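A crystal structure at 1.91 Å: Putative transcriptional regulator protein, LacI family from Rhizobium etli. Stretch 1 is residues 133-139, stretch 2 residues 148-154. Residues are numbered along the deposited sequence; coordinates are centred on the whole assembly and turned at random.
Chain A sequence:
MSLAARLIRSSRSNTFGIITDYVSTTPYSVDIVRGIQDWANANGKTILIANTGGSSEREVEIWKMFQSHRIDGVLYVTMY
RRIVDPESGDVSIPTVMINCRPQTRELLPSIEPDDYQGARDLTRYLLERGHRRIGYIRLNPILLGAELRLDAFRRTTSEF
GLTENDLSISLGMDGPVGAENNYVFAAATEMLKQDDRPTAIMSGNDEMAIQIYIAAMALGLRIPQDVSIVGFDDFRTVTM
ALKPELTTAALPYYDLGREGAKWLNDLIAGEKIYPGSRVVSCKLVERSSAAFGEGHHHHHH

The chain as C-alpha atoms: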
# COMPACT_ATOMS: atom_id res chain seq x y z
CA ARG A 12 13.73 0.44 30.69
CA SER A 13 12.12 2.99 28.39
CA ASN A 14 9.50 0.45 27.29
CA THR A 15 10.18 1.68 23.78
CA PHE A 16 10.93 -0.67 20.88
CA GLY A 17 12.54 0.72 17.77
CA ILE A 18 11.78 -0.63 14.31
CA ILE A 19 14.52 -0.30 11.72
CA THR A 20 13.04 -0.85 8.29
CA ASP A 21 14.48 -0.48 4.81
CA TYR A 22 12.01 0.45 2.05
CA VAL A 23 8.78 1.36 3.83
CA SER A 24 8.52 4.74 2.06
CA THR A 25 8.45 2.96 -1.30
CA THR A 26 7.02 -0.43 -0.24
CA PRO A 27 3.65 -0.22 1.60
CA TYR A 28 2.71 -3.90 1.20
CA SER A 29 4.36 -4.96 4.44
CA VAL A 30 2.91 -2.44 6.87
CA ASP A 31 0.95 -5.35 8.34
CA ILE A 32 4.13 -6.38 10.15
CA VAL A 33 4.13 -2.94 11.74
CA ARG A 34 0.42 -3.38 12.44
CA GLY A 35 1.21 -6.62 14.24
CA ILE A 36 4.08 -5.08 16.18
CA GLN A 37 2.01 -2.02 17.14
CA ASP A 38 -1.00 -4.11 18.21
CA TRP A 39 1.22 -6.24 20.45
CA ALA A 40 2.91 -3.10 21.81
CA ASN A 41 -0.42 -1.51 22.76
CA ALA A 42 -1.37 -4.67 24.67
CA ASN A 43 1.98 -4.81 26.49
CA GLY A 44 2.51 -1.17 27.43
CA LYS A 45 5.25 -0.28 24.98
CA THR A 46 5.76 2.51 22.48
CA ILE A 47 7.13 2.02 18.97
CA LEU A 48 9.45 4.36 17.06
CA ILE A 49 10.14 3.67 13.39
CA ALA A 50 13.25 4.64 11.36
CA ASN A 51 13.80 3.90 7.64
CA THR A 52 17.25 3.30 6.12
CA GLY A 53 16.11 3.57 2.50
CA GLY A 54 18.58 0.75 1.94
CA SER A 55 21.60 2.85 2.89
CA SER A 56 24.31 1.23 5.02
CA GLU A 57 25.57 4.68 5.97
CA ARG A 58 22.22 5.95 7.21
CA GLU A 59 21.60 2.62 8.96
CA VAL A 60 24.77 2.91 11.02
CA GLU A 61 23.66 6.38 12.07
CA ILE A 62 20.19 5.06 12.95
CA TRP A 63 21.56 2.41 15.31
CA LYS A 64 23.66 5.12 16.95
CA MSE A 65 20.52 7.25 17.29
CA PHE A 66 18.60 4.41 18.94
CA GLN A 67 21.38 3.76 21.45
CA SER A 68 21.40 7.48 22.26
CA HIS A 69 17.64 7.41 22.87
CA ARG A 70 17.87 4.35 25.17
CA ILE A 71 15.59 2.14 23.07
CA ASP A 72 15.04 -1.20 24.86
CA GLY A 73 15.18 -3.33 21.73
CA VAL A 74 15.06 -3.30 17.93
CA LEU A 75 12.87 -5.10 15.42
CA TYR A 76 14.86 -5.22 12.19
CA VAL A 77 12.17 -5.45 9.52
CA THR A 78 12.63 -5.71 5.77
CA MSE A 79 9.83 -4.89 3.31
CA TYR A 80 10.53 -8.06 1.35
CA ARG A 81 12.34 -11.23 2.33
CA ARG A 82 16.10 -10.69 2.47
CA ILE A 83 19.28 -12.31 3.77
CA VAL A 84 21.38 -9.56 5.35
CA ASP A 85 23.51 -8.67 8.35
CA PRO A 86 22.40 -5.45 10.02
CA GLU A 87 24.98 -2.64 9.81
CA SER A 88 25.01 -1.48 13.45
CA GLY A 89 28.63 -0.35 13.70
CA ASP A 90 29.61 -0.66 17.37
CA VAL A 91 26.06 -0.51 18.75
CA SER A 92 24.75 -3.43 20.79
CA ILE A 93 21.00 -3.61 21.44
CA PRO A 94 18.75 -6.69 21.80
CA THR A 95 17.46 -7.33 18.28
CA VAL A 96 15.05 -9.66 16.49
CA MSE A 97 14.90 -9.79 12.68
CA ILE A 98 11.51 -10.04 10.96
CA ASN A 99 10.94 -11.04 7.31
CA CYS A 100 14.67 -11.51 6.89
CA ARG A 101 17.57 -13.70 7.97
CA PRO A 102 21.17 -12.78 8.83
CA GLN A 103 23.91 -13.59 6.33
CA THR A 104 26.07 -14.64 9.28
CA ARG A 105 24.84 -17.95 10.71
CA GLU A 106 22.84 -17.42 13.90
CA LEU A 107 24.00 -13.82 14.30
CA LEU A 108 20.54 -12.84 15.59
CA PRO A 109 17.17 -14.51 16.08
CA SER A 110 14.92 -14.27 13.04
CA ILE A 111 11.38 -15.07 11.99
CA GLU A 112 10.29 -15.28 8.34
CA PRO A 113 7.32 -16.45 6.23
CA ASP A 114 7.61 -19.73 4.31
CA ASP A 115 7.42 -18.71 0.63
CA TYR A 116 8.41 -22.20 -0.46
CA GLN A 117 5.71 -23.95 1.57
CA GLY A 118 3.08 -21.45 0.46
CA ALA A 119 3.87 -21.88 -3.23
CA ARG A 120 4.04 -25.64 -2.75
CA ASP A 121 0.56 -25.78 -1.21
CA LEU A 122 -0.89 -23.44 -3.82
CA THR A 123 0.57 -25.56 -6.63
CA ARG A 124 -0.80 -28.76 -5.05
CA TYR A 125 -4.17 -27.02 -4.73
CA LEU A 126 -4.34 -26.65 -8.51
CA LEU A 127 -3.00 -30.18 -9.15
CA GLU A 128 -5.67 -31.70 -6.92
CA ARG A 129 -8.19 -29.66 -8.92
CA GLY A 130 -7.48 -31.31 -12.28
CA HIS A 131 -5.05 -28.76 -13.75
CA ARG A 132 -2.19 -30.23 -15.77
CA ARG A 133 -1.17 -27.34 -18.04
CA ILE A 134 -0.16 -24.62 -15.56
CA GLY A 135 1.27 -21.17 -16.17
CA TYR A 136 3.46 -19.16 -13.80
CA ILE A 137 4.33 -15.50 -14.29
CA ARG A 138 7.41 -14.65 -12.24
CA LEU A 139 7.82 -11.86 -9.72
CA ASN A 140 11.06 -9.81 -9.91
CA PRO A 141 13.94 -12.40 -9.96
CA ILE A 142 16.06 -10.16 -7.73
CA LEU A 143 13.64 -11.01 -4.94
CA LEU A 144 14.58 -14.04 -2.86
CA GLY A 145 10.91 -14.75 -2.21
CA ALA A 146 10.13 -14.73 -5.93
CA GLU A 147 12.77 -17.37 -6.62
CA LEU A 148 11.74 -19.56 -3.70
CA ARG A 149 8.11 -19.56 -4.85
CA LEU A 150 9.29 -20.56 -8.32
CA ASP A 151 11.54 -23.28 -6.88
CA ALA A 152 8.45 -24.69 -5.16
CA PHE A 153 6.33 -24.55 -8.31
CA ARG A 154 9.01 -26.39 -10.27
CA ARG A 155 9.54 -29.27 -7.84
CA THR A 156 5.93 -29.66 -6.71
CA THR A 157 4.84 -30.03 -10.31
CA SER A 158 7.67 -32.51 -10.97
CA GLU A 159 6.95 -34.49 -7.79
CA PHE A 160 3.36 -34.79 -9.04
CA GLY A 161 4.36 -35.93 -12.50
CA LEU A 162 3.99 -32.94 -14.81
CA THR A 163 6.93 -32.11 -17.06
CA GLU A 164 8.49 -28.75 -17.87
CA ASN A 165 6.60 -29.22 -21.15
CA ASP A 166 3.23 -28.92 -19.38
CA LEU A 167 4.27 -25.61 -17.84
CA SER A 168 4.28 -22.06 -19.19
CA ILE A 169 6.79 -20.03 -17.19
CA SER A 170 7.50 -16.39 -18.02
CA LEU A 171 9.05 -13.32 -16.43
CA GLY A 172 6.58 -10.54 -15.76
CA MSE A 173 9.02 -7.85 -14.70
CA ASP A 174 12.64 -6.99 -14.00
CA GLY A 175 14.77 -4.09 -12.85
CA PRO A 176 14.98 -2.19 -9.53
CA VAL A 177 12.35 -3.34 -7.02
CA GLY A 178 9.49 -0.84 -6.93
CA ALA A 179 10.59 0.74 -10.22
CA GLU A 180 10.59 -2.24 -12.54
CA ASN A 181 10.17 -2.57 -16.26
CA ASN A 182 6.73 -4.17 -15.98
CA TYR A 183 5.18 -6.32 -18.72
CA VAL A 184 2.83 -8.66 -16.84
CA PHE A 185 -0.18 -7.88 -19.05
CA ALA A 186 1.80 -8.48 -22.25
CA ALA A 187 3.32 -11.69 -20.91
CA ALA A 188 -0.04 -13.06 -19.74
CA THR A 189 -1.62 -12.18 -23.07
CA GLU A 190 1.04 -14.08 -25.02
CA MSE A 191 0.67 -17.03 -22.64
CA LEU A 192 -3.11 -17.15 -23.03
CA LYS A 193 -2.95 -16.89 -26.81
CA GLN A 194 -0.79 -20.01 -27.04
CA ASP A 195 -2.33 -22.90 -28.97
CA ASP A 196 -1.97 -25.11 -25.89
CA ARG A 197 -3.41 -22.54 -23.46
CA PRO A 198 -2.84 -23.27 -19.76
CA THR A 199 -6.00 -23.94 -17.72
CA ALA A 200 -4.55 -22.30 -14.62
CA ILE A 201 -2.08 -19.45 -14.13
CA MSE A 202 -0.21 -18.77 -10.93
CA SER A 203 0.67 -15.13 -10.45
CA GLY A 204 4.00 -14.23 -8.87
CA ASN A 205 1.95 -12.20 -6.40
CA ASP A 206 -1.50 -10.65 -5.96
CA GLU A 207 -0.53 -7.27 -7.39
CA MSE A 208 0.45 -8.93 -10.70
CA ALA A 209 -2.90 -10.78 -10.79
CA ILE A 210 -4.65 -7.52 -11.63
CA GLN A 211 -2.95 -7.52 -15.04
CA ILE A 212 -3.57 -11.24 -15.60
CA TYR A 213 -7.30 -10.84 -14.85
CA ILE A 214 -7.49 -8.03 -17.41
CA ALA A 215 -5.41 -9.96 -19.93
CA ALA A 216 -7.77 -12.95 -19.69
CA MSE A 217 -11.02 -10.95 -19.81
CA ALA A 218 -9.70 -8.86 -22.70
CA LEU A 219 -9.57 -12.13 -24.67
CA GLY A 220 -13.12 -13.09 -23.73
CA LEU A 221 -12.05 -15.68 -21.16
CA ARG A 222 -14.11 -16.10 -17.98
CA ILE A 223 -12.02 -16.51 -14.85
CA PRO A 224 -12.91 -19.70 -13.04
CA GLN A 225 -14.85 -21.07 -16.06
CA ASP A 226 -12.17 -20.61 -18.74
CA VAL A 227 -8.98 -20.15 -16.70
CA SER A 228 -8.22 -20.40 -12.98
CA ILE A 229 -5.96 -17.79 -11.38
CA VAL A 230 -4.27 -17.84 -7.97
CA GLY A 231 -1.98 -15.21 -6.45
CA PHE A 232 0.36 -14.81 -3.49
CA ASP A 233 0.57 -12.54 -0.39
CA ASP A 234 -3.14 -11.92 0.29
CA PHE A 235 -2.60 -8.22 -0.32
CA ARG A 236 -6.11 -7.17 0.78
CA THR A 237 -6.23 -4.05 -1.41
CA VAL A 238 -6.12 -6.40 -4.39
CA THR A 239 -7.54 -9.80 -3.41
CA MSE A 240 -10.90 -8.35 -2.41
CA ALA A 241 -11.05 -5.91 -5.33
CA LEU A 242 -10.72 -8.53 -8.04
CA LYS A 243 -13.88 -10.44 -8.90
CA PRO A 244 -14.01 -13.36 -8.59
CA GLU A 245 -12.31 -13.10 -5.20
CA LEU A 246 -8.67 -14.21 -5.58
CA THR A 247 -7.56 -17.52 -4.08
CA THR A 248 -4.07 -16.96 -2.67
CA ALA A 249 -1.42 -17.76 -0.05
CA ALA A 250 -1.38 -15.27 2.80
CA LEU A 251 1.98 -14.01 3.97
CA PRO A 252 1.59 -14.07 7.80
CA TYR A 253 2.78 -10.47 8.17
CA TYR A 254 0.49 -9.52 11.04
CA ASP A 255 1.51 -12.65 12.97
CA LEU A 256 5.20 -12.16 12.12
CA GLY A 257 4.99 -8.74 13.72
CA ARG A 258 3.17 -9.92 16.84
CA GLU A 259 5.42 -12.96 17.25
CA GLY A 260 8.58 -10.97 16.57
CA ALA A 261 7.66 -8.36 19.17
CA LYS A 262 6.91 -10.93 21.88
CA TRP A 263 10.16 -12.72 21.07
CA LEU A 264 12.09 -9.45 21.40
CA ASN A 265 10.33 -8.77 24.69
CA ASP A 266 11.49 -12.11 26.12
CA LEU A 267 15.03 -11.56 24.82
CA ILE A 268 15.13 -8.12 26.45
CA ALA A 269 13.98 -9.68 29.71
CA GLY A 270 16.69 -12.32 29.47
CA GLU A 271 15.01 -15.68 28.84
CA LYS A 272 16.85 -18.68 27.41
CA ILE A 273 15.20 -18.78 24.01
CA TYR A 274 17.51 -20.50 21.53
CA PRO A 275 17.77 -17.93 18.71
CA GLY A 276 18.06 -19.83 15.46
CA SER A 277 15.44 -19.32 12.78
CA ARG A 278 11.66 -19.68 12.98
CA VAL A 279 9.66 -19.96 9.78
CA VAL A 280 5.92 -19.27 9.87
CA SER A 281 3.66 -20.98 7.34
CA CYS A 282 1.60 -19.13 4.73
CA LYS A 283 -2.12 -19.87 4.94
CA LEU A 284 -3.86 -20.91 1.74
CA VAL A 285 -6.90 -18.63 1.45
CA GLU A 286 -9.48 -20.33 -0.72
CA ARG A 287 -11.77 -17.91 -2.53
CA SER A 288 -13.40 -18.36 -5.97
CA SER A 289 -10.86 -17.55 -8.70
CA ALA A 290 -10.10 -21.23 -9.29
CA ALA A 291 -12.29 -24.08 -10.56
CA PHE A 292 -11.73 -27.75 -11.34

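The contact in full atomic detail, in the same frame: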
# COMPACT_ATOMS: atom_id res chain seq x y z
N ARG A 133 -1.91 -28.31 -17.23
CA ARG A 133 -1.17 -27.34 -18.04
C ARG A 133 -1.25 -26.08 -17.18
O ARG A 133 -2.28 -25.39 -17.18
CB ARG A 133 -1.87 -27.09 -19.38
CG ARG A 133 -1.92 -28.27 -20.33
CD ARG A 133 -2.63 -27.85 -21.61
NE ARG A 133 -2.62 -28.89 -22.64
CZ ARG A 133 -3.20 -28.77 -23.82
NH1 ARG A 133 -3.85 -27.66 -24.13
NH2 ARG A 133 -3.14 -29.76 -24.70
N ILE A 134 -0.18 -25.78 -16.46
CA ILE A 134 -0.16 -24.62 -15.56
C ILE A 134 0.82 -23.53 -15.98
O ILE A 134 1.94 -23.82 -16.42
CB ILE A 134 0.22 -25.05 -14.13
CG1 ILE A 134 -0.61 -26.26 -13.70
CG2 ILE A 134 0.03 -23.88 -13.17
CD1 ILE A 134 -2.07 -25.97 -13.59
N GLY A 135 0.40 -22.28 -15.83
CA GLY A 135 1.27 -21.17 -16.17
C GLY A 135 1.75 -20.50 -14.90
O GLY A 135 1.09 -20.58 -13.86
N TYR A 136 2.91 -19.86 -14.96
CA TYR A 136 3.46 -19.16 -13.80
C TYR A 136 4.17 -17.91 -14.31
O TYR A 136 5.10 -18.00 -15.10
CB TYR A 136 4.46 -20.06 -13.06
CG TYR A 136 4.93 -19.49 -11.75
CD1 TYR A 136 4.27 -19.78 -10.55
CD2 TYR A 136 5.99 -18.58 -11.71
CE1 TYR A 136 4.65 -19.17 -9.34
CE2 TYR A 136 6.38 -17.96 -10.52
CZ TYR A 136 5.70 -18.26 -9.34
OH TYR A 136 6.06 -17.62 -8.17
N ILE A 137 3.70 -16.74 -13.88
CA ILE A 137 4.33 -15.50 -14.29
C ILE A 137 5.12 -15.00 -13.09
O ILE A 137 4.56 -14.67 -12.03
CB ILE A 137 3.28 -14.47 -14.77
CG1 ILE A 137 2.46 -15.08 -15.91
CG2 ILE A 137 3.97 -13.23 -15.28
CD1 ILE A 137 1.46 -14.12 -16.53
N ARG A 138 6.44 -15.00 -13.26
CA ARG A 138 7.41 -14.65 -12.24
C ARG A 138 7.51 -13.23 -11.72
O ARG A 138 7.50 -12.26 -12.48
CB ARG A 138 8.81 -15.06 -12.71
CG ARG A 138 8.94 -16.53 -13.07
CD ARG A 138 10.26 -16.79 -13.79
NE ARG A 138 11.41 -16.45 -12.95
CZ ARG A 138 12.67 -16.52 -13.37
NH1 ARG A 138 12.94 -16.90 -14.61
NH2 ARG A 138 13.67 -16.23 -12.54
N LEU A 139 7.63 -13.13 -10.40
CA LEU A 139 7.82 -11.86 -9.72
C LEU A 139 9.31 -11.54 -9.95
O LEU A 139 10.09 -12.42 -10.32
CB LEU A 139 7.55 -12.04 -8.22
CG LEU A 139 7.75 -10.86 -7.27
CD1 LEU A 139 6.80 -9.73 -7.60
CD2 LEU A 139 7.54 -11.33 -5.84
N LEU A 148 12.14 -18.42 -4.52
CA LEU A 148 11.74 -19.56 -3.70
C LEU A 148 10.35 -20.07 -4.09
O LEU A 148 10.10 -21.26 -4.06
CB LEU A 148 11.73 -19.19 -2.22
CG LEU A 148 13.10 -18.86 -1.63
CD1 LEU A 148 12.94 -18.49 -0.16
CD2 LEU A 148 14.01 -20.07 -1.78
N ARG A 149 9.45 -19.16 -4.45
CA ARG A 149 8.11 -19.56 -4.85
C ARG A 149 8.19 -20.33 -6.17
O ARG A 149 7.44 -21.29 -6.39
CB ARG A 149 7.21 -18.34 -5.01
CG ARG A 149 7.06 -17.56 -3.72
CD ARG A 149 6.32 -16.25 -3.91
NE ARG A 149 6.41 -15.44 -2.70
CZ ARG A 149 5.86 -14.23 -2.57
NH1 ARG A 149 5.18 -13.69 -3.57
NH2 ARG A 149 6.00 -13.58 -1.42
N LEU A 150 9.10 -19.91 -7.03
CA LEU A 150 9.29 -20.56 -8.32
C LEU A 150 9.95 -21.93 -8.11
O LEU A 150 9.61 -22.90 -8.79
CB LEU A 150 10.17 -19.70 -9.23
CG LEU A 150 10.56 -20.33 -10.58
CD1 LEU A 150 9.31 -20.63 -11.42
CD2 LEU A 150 11.49 -19.39 -11.31
N ASP A 151 10.88 -22.00 -7.17
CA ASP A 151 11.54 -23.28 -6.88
C ASP A 151 10.48 -24.29 -6.46
O ASP A 151 10.52 -25.46 -6.85
CB ASP A 151 12.54 -23.14 -5.73
CG ASP A 151 13.81 -22.39 -6.11
OD1 ASP A 151 14.14 -22.30 -7.32
OD2 ASP A 151 14.49 -21.91 -5.18
N ALA A 152 9.52 -23.83 -5.66
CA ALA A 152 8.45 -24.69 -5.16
C ALA A 152 7.55 -25.15 -6.29
O ALA A 152 7.19 -26.32 -6.36
CB ALA A 152 7.62 -23.95 -4.12
N PHE A 153 7.19 -24.23 -7.17
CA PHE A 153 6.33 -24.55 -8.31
C PHE A 153 6.99 -25.63 -9.16
O PHE A 153 6.36 -26.61 -9.54
CB PHE A 153 6.08 -23.30 -9.14
CG PHE A 153 5.27 -23.54 -10.38
CD1 PHE A 153 3.96 -23.99 -10.29
CD2 PHE A 153 5.82 -23.31 -11.64
CE1 PHE A 153 3.20 -24.21 -11.45
CE2 PHE A 153 5.07 -23.52 -12.79
CZ PHE A 153 3.76 -23.97 -12.70
N ARG A 154 8.28 -25.44 -9.45
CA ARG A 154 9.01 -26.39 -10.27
C ARG A 154 9.06 -27.80 -9.69
O ARG A 154 8.75 -28.76 -10.38
CB ARG A 154 10.45 -25.90 -10.51
CG ARG A 154 10.57 -24.75 -11.50
CD ARG A 154 12.03 -24.32 -11.61
NE ARG A 154 12.22 -23.14 -12.45
CZ ARG A 154 12.09 -23.13 -13.77
NH1 ARG A 154 11.77 -24.25 -14.42
NH2 ARG A 154 12.29 -22.01 -14.45

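Although two arginines and a tyrosine take part, no hydrogen bond crosses between this strand and this helix; the contact rests on packing alone. It illustrates a general principle of α/β folds, that a helix laid against a strand is held by side-chain fit, while polar groups can find partners elsewhere.

Strand 134-138 and helix 148-154 run nearly antiparallel, at 164°, with their axes 10.0 Å apart at closest approach. That spacing leaves room for side chains between the two backbones, and the helix keeps its own backbone hydrogen bonds: Phe153 N donates to Arg149 O at 3.1 Å and Arg154 N to Leu150 O at 2.9 Å. Strand alternation selects the residues that meet the helix. Ile134 and Tyr136 direct their CA-to-CB bonds toward it, whereas Ile137 lies out of reach.

Tyr136 is the centre of the contact and buries the largest area. Its ring and that of Phe153 lie near parallel, planes at 25°, but are slid apart with centroids separated by 5.1 Å, so they barely overlap; the closest approach is instead Tyr136 CB to Phe153 CE2, 3.5 Å. Ile134 CG2 meets the edge of the same phenylalanine ring, 3.6 Å from CE1 of Phe153. One helical turn earlier, Tyr136 OH reaches Arg149 CB at 3.4 Å, and Tyr136 CD2 lies 3.9 Å from Leu150 CD1.

Leu150 also serves Arg138. Its CD2 sits over one face of the guanidinium, 3.4 Å from Arg138 NE, a contact that leaves the in-plane N–H groups free to bond in other directions. Arg149 also borders a leucine: its NH1 lies 4.0 Å from Leu139 CD2, while NE, NH1 and NH2 of Arg149 are all hydrogen-bonded elsewhere in the structure. Arg149 thus borders an apolar contact with its guanidinium nitrogens satisfied; for Arg138, NH2 bonds to a residue just outside the stretches.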